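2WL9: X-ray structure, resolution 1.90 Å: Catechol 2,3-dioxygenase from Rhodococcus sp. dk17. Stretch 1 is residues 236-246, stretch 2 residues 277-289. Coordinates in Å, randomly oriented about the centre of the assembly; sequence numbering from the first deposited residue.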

ATOM      1  N   ASP C 236     -13.688   8.641 -43.034  1.00 29.17           N
ATOM      2  CA  ASP C 236     -14.442   9.764 -42.466  1.00 29.05           C
ATOM      3  C   ASP C 236     -14.435   9.798 -40.942  1.00 28.66           C
ATOM      4  O   ASP C 236     -14.759   8.803 -40.289  1.00 28.23           O
ATOM      5  CB  ASP C 236     -15.890   9.749 -42.968  1.00 29.17           C
ATOM      6  CG  ASP C 236     -16.002  10.065 -44.451  1.00 30.19           C
ATOM      7  OD1 ASP C 236     -15.011  10.540 -45.046  1.00 30.32           O
ATOM      8  OD2 ASP C 236     -17.091   9.848 -45.018  1.00 31.06           O
ATOM      9  N   VAL C 237     -14.048  10.952 -40.400  1.00 28.48           N
ATOM     10  CA  VAL C 237     -14.128  11.244 -38.971  1.00 28.02           C
ATOM     11  C   VAL C 237     -15.267  12.242 -38.793  1.00 28.04           C
ATOM     12  O   VAL C 237     -15.198  13.367 -39.304  1.00 28.63           O
ATOM     13  CB  VAL C 237     -12.792  11.842 -38.432  1.00 27.89           C
ATOM     14  CG1 VAL C 237     -12.974  12.473 -37.051  1.00 28.13           C
ATOM     15  CG2 VAL C 237     -11.705  10.785 -38.376  1.00 27.90           C
ATOM     16  N   THR C 238     -16.323  11.822 -38.099  1.00 27.79           N
ATOM     17  CA  THR C 238     -17.493  12.681 -37.853  1.00 27.65           C
ATOM     18  C   THR C 238     -17.293  13.629 -36.672  1.00 27.30           C
ATOM     19  O   THR C 238     -17.749  14.770 -36.701  1.00 27.65           O
ATOM     20  CB  THR C 238     -18.765  11.862 -37.604  1.00 27.74           C
ATOM     21  OG1 THR C 238     -18.736  11.316 -36.278  1.00 27.56           O
ATOM     22  CG2 THR C 238     -18.860  10.739 -38.605  1.00 28.92           C
ATOM     23  N   LEU C 239     -16.642  13.134 -35.625  1.00 26.66           N
ATOM     24  CA  LEU C 239     -16.260  13.958 -34.483  1.00 26.14           C
ATOM     25  C   LEU C 239     -14.780  13.740 -34.195  1.00 25.41           C
ATOM     26  O   LEU C 239     -14.331  12.602 -34.027  1.00 24.96           O
ATOM     27  CB  LEU C 239     -17.120  13.639 -33.248  1.00 26.13           C
ATOM     28  CG  LEU C 239     -18.641  13.869 -33.315  1.00 26.93           C
ATOM     29  CD1 LEU C 239     -19.362  13.161 -32.166  1.00 27.51           C
ATOM     30  CD2 LEU C 239     -19.015  15.351 -33.345  1.00 27.30           C
ATOM     31  N   GLN C 240     -14.022  14.834 -34.163  1.00 25.08           N
ATOM     32  CA  GLN C 240     -12.588  14.785 -33.894  1.00 24.66           C
ATOM     33  C   GLN C 240     -12.319  14.348 -32.446  1.00 24.00           C
ATOM     34  O   GLN C 240     -13.253  14.243 -31.639  1.00 23.44           O
ATOM     35  CB  GLN C 240     -11.947  16.149 -34.171  1.00 25.01           C
ATOM     36  CG  GLN C 240     -12.286  16.728 -35.546  1.00 25.35           C
ATOM     37  CD  GLN C 240     -11.595  18.056 -35.825  1.00 25.67           C
ATOM     38  OE1 GLN C 240     -11.283  18.813 -34.912  1.00 24.98           O
ATOM     39  NE2 GLN C 240     -11.362  18.342 -37.098  1.00 25.95           N
ATOM     40  N   ILE C 241     -11.051  14.089 -32.132  1.00 23.36           N
ATOM     41  CA  ILE C 241     -10.642  13.746 -30.768  1.00 23.19           C
ATOM     42  C   ILE C 241     -11.188  14.763 -29.769  1.00 23.14           C
ATOM     43  O   ILE C 241     -11.160  15.971 -30.017  1.00 23.16           O
ATOM     44  CB  ILE C 241      -9.098  13.660 -30.618  1.00 23.48           C
ATOM     45  CG1 ILE C 241      -8.511  12.605 -31.562  1.00 23.04           C
ATOM     46  CG2 ILE C 241      -8.710  13.335 -29.170  1.00 23.29           C
ATOM     47  CD1 ILE C 241      -6.999  12.729 -31.761  1.00 24.72           C
ATOM     48  N   GLY C 242     -11.710  14.257 -28.655  1.00 23.18           N
ATOM     49  CA  GLY C 242     -12.166  15.096 -27.555  1.00 23.01           C
ATOM     50  C   GLY C 242     -12.660  14.302 -26.361  1.00 22.63           C
ATOM     51  O   GLY C 242     -12.354  13.110 -26.212  1.00 22.16           O
ATOM     52  N   LYS C 243     -13.428  14.973 -25.506  1.00 22.87           N
ATOM     53  CA  LYS C 243     -13.933  14.370 -24.281  1.00 22.91           C
ATOM     54  C   LYS C 243     -15.358  14.800 -23.984  1.00 22.89           C
ATOM     55  O   LYS C 243     -15.648  15.996 -23.899  1.00 22.87           O
ATOM     56  CB  LYS C 243     -13.066  14.758 -23.084  1.00 23.14           C
ATOM     57  CG  LYS C 243     -11.795  13.979 -22.937  1.00 24.04           C
ATOM     58  CD  LYS C 243     -11.316  14.077 -21.506  1.00 23.64           C
ATOM     59  CE  LYS C 243      -9.989  13.383 -21.315  1.00 25.23           C
ATOM     60  NZ  LYS C 243      -9.404  13.784 -20.012  1.00 25.99           N
ATOM     61  N   HIS C 244     -16.235  13.816 -23.815  1.00 22.56           N
ATOM     62  CA  HIS C 244     -17.569  14.055 -23.285  1.00 22.68           C
ATOM     63  C   HIS C 244     -17.451  14.324 -21.785  1.00 22.58           C
ATOM     64  O   HIS C 244     -16.547  13.802 -21.127  1.00 22.31           O
ATOM     65  CB  HIS C 244     -18.464  12.836 -23.511  1.00 22.77           C
ATOM     66  CG  HIS C 244     -18.635  12.458 -24.948  1.00 22.96           C
ATOM     67  ND1 HIS C 244     -19.276  13.269 -25.861  1.00 24.49           N
ATOM     68  CD2 HIS C 244     -18.275  11.341 -25.624  1.00 23.24           C
ATOM     69  CE1 HIS C 244     -19.284  12.678 -27.042  1.00 24.82           C
ATOM     70  NE2 HIS C 244     -18.686  11.506 -26.925  1.00 25.01           N
ATOM     71  N   SER C 245     -18.362  15.131 -21.243  1.00 22.28           N
ATOM     72  CA  SER C 245     -18.342  15.425 -19.808  1.00 22.24           C
ATOM     73  C   SER C 245     -18.779  14.237 -18.948  1.00 22.23           C
ATOM     74  O   SER C 245     -18.438  14.168 -17.760  1.00 22.36           O
ATOM     75  CB  SER C 245     -19.185  16.661 -19.485  1.00 22.36           C
ATOM     76  OG  SER C 245     -18.668  17.801 -20.139  1.00 22.17           O
ATOM     77  N   ASN C 246     -19.515  13.297 -19.538  1.00 22.09           N
ATOM     78  CA  ASN C 246     -19.999  12.161 -18.763  1.00 22.20           C
ATOM     79  C   ASN C 246     -18.965  11.059 -18.510  1.00 22.19           C
ATOM     80  O   ASN C 246     -18.677  10.746 -17.353  1.00 22.34           O
ATOM     81  CB  ASN C 246     -21.361  11.625 -19.266  1.00 22.13           C
ATOM     82  CG  ASN C 246     -21.332  11.094 -20.704  1.00 21.98           C
ATOM     83  OD1 ASN C 246     -20.388  11.306 -21.459  1.00 21.92           O
ATOM     84  ND2 ASN C 246     -22.400  10.394 -21.082  1.00 22.49           N
ATOM     85  N   HIS C 277     -25.967  15.358 -14.620  1.00 18.25           N
ATOM     86  CA  HIS C 277     -26.200  15.742 -16.014  1.00 17.92           C
ATOM     87  C   HIS C 277     -25.350  16.939 -16.452  1.00 17.95           C
ATOM     88  O   HIS C 277     -24.806  17.667 -15.618  1.00 17.45           O
ATOM     89  CB  HIS C 277     -27.702  15.928 -16.333  1.00 18.24           C
ATOM     90  CG  HIS C 277     -28.251  17.274 -15.966  1.00 17.44           C
ATOM     91  ND1 HIS C 277     -28.753  17.559 -14.714  1.00 18.32           N
ATOM     92  CD2 HIS C 277     -28.401  18.402 -16.697  1.00 18.71           C
ATOM     93  CE1 HIS C 277     -29.180  18.809 -14.686  1.00 17.90           C
ATOM     94  NE2 HIS C 277     -28.970  19.346 -15.875  1.00 17.69           N
ATOM     95  N   TYR C 278     -25.232  17.117 -17.767  1.00 18.07           N
ATOM     96  CA  TYR C 278     -24.310  18.090 -18.344  1.00 18.80           C
ATOM     97  C   TYR C 278     -24.991  18.855 -19.467  1.00 19.37           C
ATOM     98  O   TYR C 278     -26.018  18.415 -19.986  1.00 18.93           O
ATOM     99  CB  TYR C 278     -23.052  17.374 -18.859  1.00 18.51           C
ATOM    100  CG  TYR C 278     -22.562  16.308 -17.900  1.00 18.82           C
ATOM    101  CD1 TYR C 278     -22.922  14.974 -18.064  1.00 18.00           C
ATOM    102  CD2 TYR C 278     -21.762  16.643 -16.805  1.00 18.86           C
ATOM    103  CE1 TYR C 278     -22.500  13.997 -17.169  1.00 18.27           C
ATOM    104  CE2 TYR C 278     -21.320  15.663 -15.907  1.00 18.92           C
ATOM    105  CZ  TYR C 278     -21.697  14.343 -16.100  1.00 18.94           C
ATOM    106  OH  TYR C 278     -21.278  13.370 -15.221  1.00 19.45           O
ATOM    107  N   LEU C 279     -24.430  20.002 -19.834  1.00 19.80           N
ATOM    108  CA  LEU C 279     -25.001  20.779 -20.935  1.00 21.35           C
ATOM    109  C   LEU C 279     -24.093  20.781 -22.157  1.00 21.86           C
ATOM    110  O   LEU C 279     -24.518  21.155 -23.259  1.00 21.93           O
ATOM    111  CB  LEU C 279     -25.338  22.203 -20.493  1.00 21.48           C
ATOM    112  CG  LEU C 279     -26.309  22.412 -19.330  1.00 21.52           C
ATOM    113  CD1 LEU C 279     -26.529  23.900 -19.148  1.00 22.31           C
ATOM    114  CD2 LEU C 279     -27.645  21.696 -19.538  1.00 20.98           C
ATOM    115  N   ARG C 280     -22.853  20.333 -21.963  1.00 22.33           N
ATOM    116  CA  ARG C 280     -21.857  20.291 -23.036  1.00 23.00           C
ATOM    117  C   ARG C 280     -20.695  19.345 -22.723  1.00 23.11           C
ATOM    118  O   ARG C 280     -20.607  18.809 -21.620  1.00 22.99           O
ATOM    119  CB  ARG C 280     -21.328  21.698 -23.350  1.00 23.25           C
ATOM    120  CG  ARG C 280     -20.540  22.354 -22.223  1.00 24.03           C
ATOM    121  CD  ARG C 280     -19.693  23.492 -22.756  1.00 25.41           C
ATOM    122  NE  ARG C 280     -18.359  23.028 -23.135  1.00 25.48           N
ATOM    123  CZ  ARG C 280     -17.411  23.798 -23.664  1.00 25.59           C
ATOM    124  NH1 ARG C 280     -17.649  25.082 -23.913  1.00 25.22           N
ATOM    125  NH2 ARG C 280     -16.224  23.277 -23.952  1.00 23.83           N
ATOM    126  N   ASP C 281     -19.821  19.160 -23.716  1.00 23.87           N
ATOM    127  CA  ASP C 281     -18.606  18.350 -23.620  1.00 24.05           C
ATOM    128  C   ASP C 281     -17.443  19.183 -23.069  1.00 23.92           C
ATOM    129  O   ASP C 281     -17.537  20.412 -22.983  1.00 24.16           O
ATOM    130  CB  ASP C 281     -18.213  17.847 -25.012  1.00 24.33           C
ATOM    131  CG  ASP C 281     -19.020  16.638 -25.470  1.00 26.26           C
ATOM    132  OD1 ASP C 281     -19.958  16.199 -24.767  1.00 28.20           O
ATOM    133  OD2 ASP C 281     -18.682  16.118 -26.554  1.00 29.39           O
ATOM    134  N   ILE C 282     -16.346  18.514 -22.715  1.00 23.62           N
ATOM    135  CA  ILE C 282     -15.182  19.186 -22.111  1.00 23.89           C
ATOM    136  C   ILE C 282     -14.339  19.912 -23.160  1.00 23.93           C
ATOM    137  O   ILE C 282     -14.198  21.135 -23.101  1.00 24.42           O
ATOM    138  CB  ILE C 282     -14.305  18.216 -21.256  1.00 23.30           C
ATOM    139  CG1 ILE C 282     -15.176  17.414 -20.287  1.00 23.46           C
ATOM    140  CG2 ILE C 282     -13.232  19.001 -20.465  1.00 24.34           C
ATOM    141  CD1 ILE C 282     -14.431  16.309 -19.506  1.00 22.25           C
ATOM    142  N   PHE C 283     -13.785  19.163 -24.114  1.00 23.99           N
ATOM    143  CA  PHE C 283     -13.005  19.745 -25.215  1.00 24.13           C
ATOM    144  C   PHE C 283     -13.084  18.884 -26.480  1.00 24.32           C
ATOM    145  O   PHE C 283     -13.577  17.758 -26.440  1.00 23.70           O
ATOM    146  CB  PHE C 283     -11.541  19.997 -24.801  1.00 24.00           C
ATOM    147  CG  PHE C 283     -10.764  18.746 -24.469  1.00 23.50           C
ATOM    148  CD1 PHE C 283     -10.639  18.322 -23.147  1.00 23.07           C
ATOM    149  CD2 PHE C 283     -10.149  17.999 -25.470  1.00 23.29           C
ATOM    150  CE1 PHE C 283      -9.918  17.165 -22.832  1.00 22.50           C
ATOM    151  CE2 PHE C 283      -9.433  16.838 -25.161  1.00 22.78           C
ATOM    152  CZ  PHE C 283      -9.318  16.425 -23.847  1.00 22.32           C
ATOM    153  N   GLY C 284     -12.597  19.427 -27.598  1.00 24.89           N
ATOM    154  CA  GLY C 284     -12.577  18.709 -28.869  1.00 25.80           C
ATOM    155  C   GLY C 284     -13.950  18.219 -29.288  1.00 26.43           C
ATOM    156  O   GLY C 284     -14.953  18.867 -28.999  1.00 26.53           O
ATOM    157  N   HIS C 285     -13.997  17.059 -29.943  1.00 27.37           N
ATOM    158  CA  HIS C 285     -15.249  16.512 -30.490  1.00 28.15           C
ATOM    159  C   HIS C 285     -15.917  17.503 -31.444  1.00 29.24           C
ATOM    160  O   HIS C 285     -17.150  17.591 -31.525  1.00 29.34           O
ATOM    161  CB  HIS C 285     -16.217  16.095 -29.374  1.00 27.86           C
ATOM    162  CG  HIS C 285     -15.871  14.792 -28.726  1.00 27.19           C
ATOM    163  ND1 HIS C 285     -15.120  13.823 -29.355  1.00 27.15           N
ATOM    164  CD2 HIS C 285     -16.207  14.282 -27.518  1.00 26.66           C
ATOM    165  CE1 HIS C 285     -14.991  12.782 -28.553  1.00 26.54           C
ATOM    166  NE2 HIS C 285     -15.647  13.032 -27.435  1.00 27.13           N
ATOM    167  N   ASP C 286     -15.083  18.257 -32.150  1.00 30.23           N
ATOM    168  CA  ASP C 286     -15.549  19.205 -33.152  1.00 31.38           C
ATOM    169  C   ASP C 286     -16.134  18.427 -34.315  1.00 31.51           C
ATOM    170  O   ASP C 286     -15.594  17.386 -34.702  1.00 31.19           O
ATOM    171  CB  ASP C 286     -14.385  20.065 -33.632  1.00 32.00           C
ATOM    172  CG  ASP C 286     -13.621  20.691 -32.484  1.00 33.64           C
ATOM    173  OD1 ASP C 286     -14.131  21.678 -31.911  1.00 35.23           O
ATOM    174  OD2 ASP C 286     -12.526  20.182 -32.144  1.00 35.85           O
ATOM    175  N   ASN C 287     -17.245  18.929 -34.849  1.00 31.80           N
ATOM    176  CA  ASN C 287     -17.908  18.308 -35.988  1.00 32.37           C
ATOM    177  C   ASN C 287     -17.057  18.401 -37.243  1.00 32.68           C
ATOM    178  O   ASN C 287     -16.532  19.463 -37.566  1.00 33.13           O
ATOM    179  CB  ASN C 287     -19.282  18.938 -36.228  1.00 32.56           C
ATOM    180  CG  ASN C 287     -20.215  18.760 -35.045  1.00 32.90           C
ATOM    181  OD1 ASN C 287     -20.153  19.512 -34.070  1.00 32.84           O
ATOM    182  ND2 ASN C 287     -21.080  17.760 -35.123  1.00 33.14           N
ATOM    183  N   GLU C 288     -16.908  17.275 -37.929  1.00 32.77           N
ATOM    184  CA  GLU C 288     -16.169  17.228 -39.181  1.00 33.20           C
ATOM    185  C   GLU C 288     -17.097  16.685 -40.276  1.00 33.46           C
ATOM    186  O   GLU C 288     -18.038  17.375 -40.678  1.00 33.74           O
ATOM    187  CB  GLU C 288     -14.900  16.388 -39.007  1.00 33.08           C
ATOM    188  CG  GLU C 288     -13.816  16.580 -40.066  1.00 33.88           C
ATOM    189  CD  GLU C 288     -12.521  15.858 -39.706  1.00 34.89           C
ATOM    190  OE1 GLU C 288     -12.214  15.743 -38.498  1.00 34.88           O
ATOM    191  OE2 GLU C 288     -11.807  15.404 -40.627  1.00 35.28           O
ATOM    192  N   VAL C 289     -16.861  15.454 -40.733  1.00 33.47           N
ATOM    193  CA  VAL C 289     -17.675  14.847 -41.793  1.00 33.89           C
ATOM    194  C   VAL C 289     -19.100  14.606 -41.293  1.00 34.02           C
ATOM    195  O   VAL C 289     -19.319  13.857 -40.340  1.00 33.60           O
ATOM    196  CB  VAL C 289     -17.054  13.533 -42.342  1.00 33.84           C
ATOM    197  CG1 VAL C 289     -17.862  13.014 -43.524  1.00 34.21           C
ATOM    198  CG2 VAL C 289     -15.598  13.749 -42.756  1.00 34.24           C
TER

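The centre of this contact is a pair of facing glycines, with the ring of His 285 folded back over the strand it faces. Gly 242 and Gly 284 form an antiparallel non-hydrogen-bonded pair with CA atoms 3.9 Å apart, too close for side chains: an ideal CB on Gly 242 would lie 2.3 Å from His 285 N, and one on Gly 284 would lie 2.0 Å from Ile 241 O. Gly 284 also has positive phi, which by itself favours glycine.

His 285 follows directly and bonds twice to the opposite chain. Its N donates to Ile 241 O (3.0 Å), while its ND1 reaches Gln 240 O (3.0 Å), so one residue satisfies two successive carbonyls. The imidazole face then covers the backbone, with Gly 242 CA 3.7 Å from the ring centroid in a CH-pi contact.

Backbone bonds extend the pairing in both directions. Lys 243 N donates to Phe 283 O and Ile 282 N to Lys 243 O, both at 2.9 Å. Toward the other end, where the chain turns corners, Gln 240 N bonds Asp 286 O (3.0 Å), Glu 288 N bonds Thr 238 O (2.9 Å) and Val 289 N bonds Val 237 O (3.0 Å). The amide of Gln 240 adds a side-chain link, NE2 to Glu 288 OE1 at 3.1 Å.

Aromatic faces receive aliphatic carbons: Lys 243 CB sits over Phe 283, 4.3 Å from its ring centroid, leaving the lysine's charged NZ to bond elsewhere in the structure. Ser 245 CB lies over Tyr 278, 4.1 Å from the ring centroid, while Ser 245 OG donates to Arg 280 O at a short 2.6 Å, capturing a loop carbonyl. His 244 makes a weak hydrogen bond from ND1 to Asp 281 OD1 (3.2 Å). The rule is economical: glycines permit the close approach, backbone bonds run on to both sides of them, and beyond Ile 282 the side chains of His 244 and Ser 245 take over the bonding.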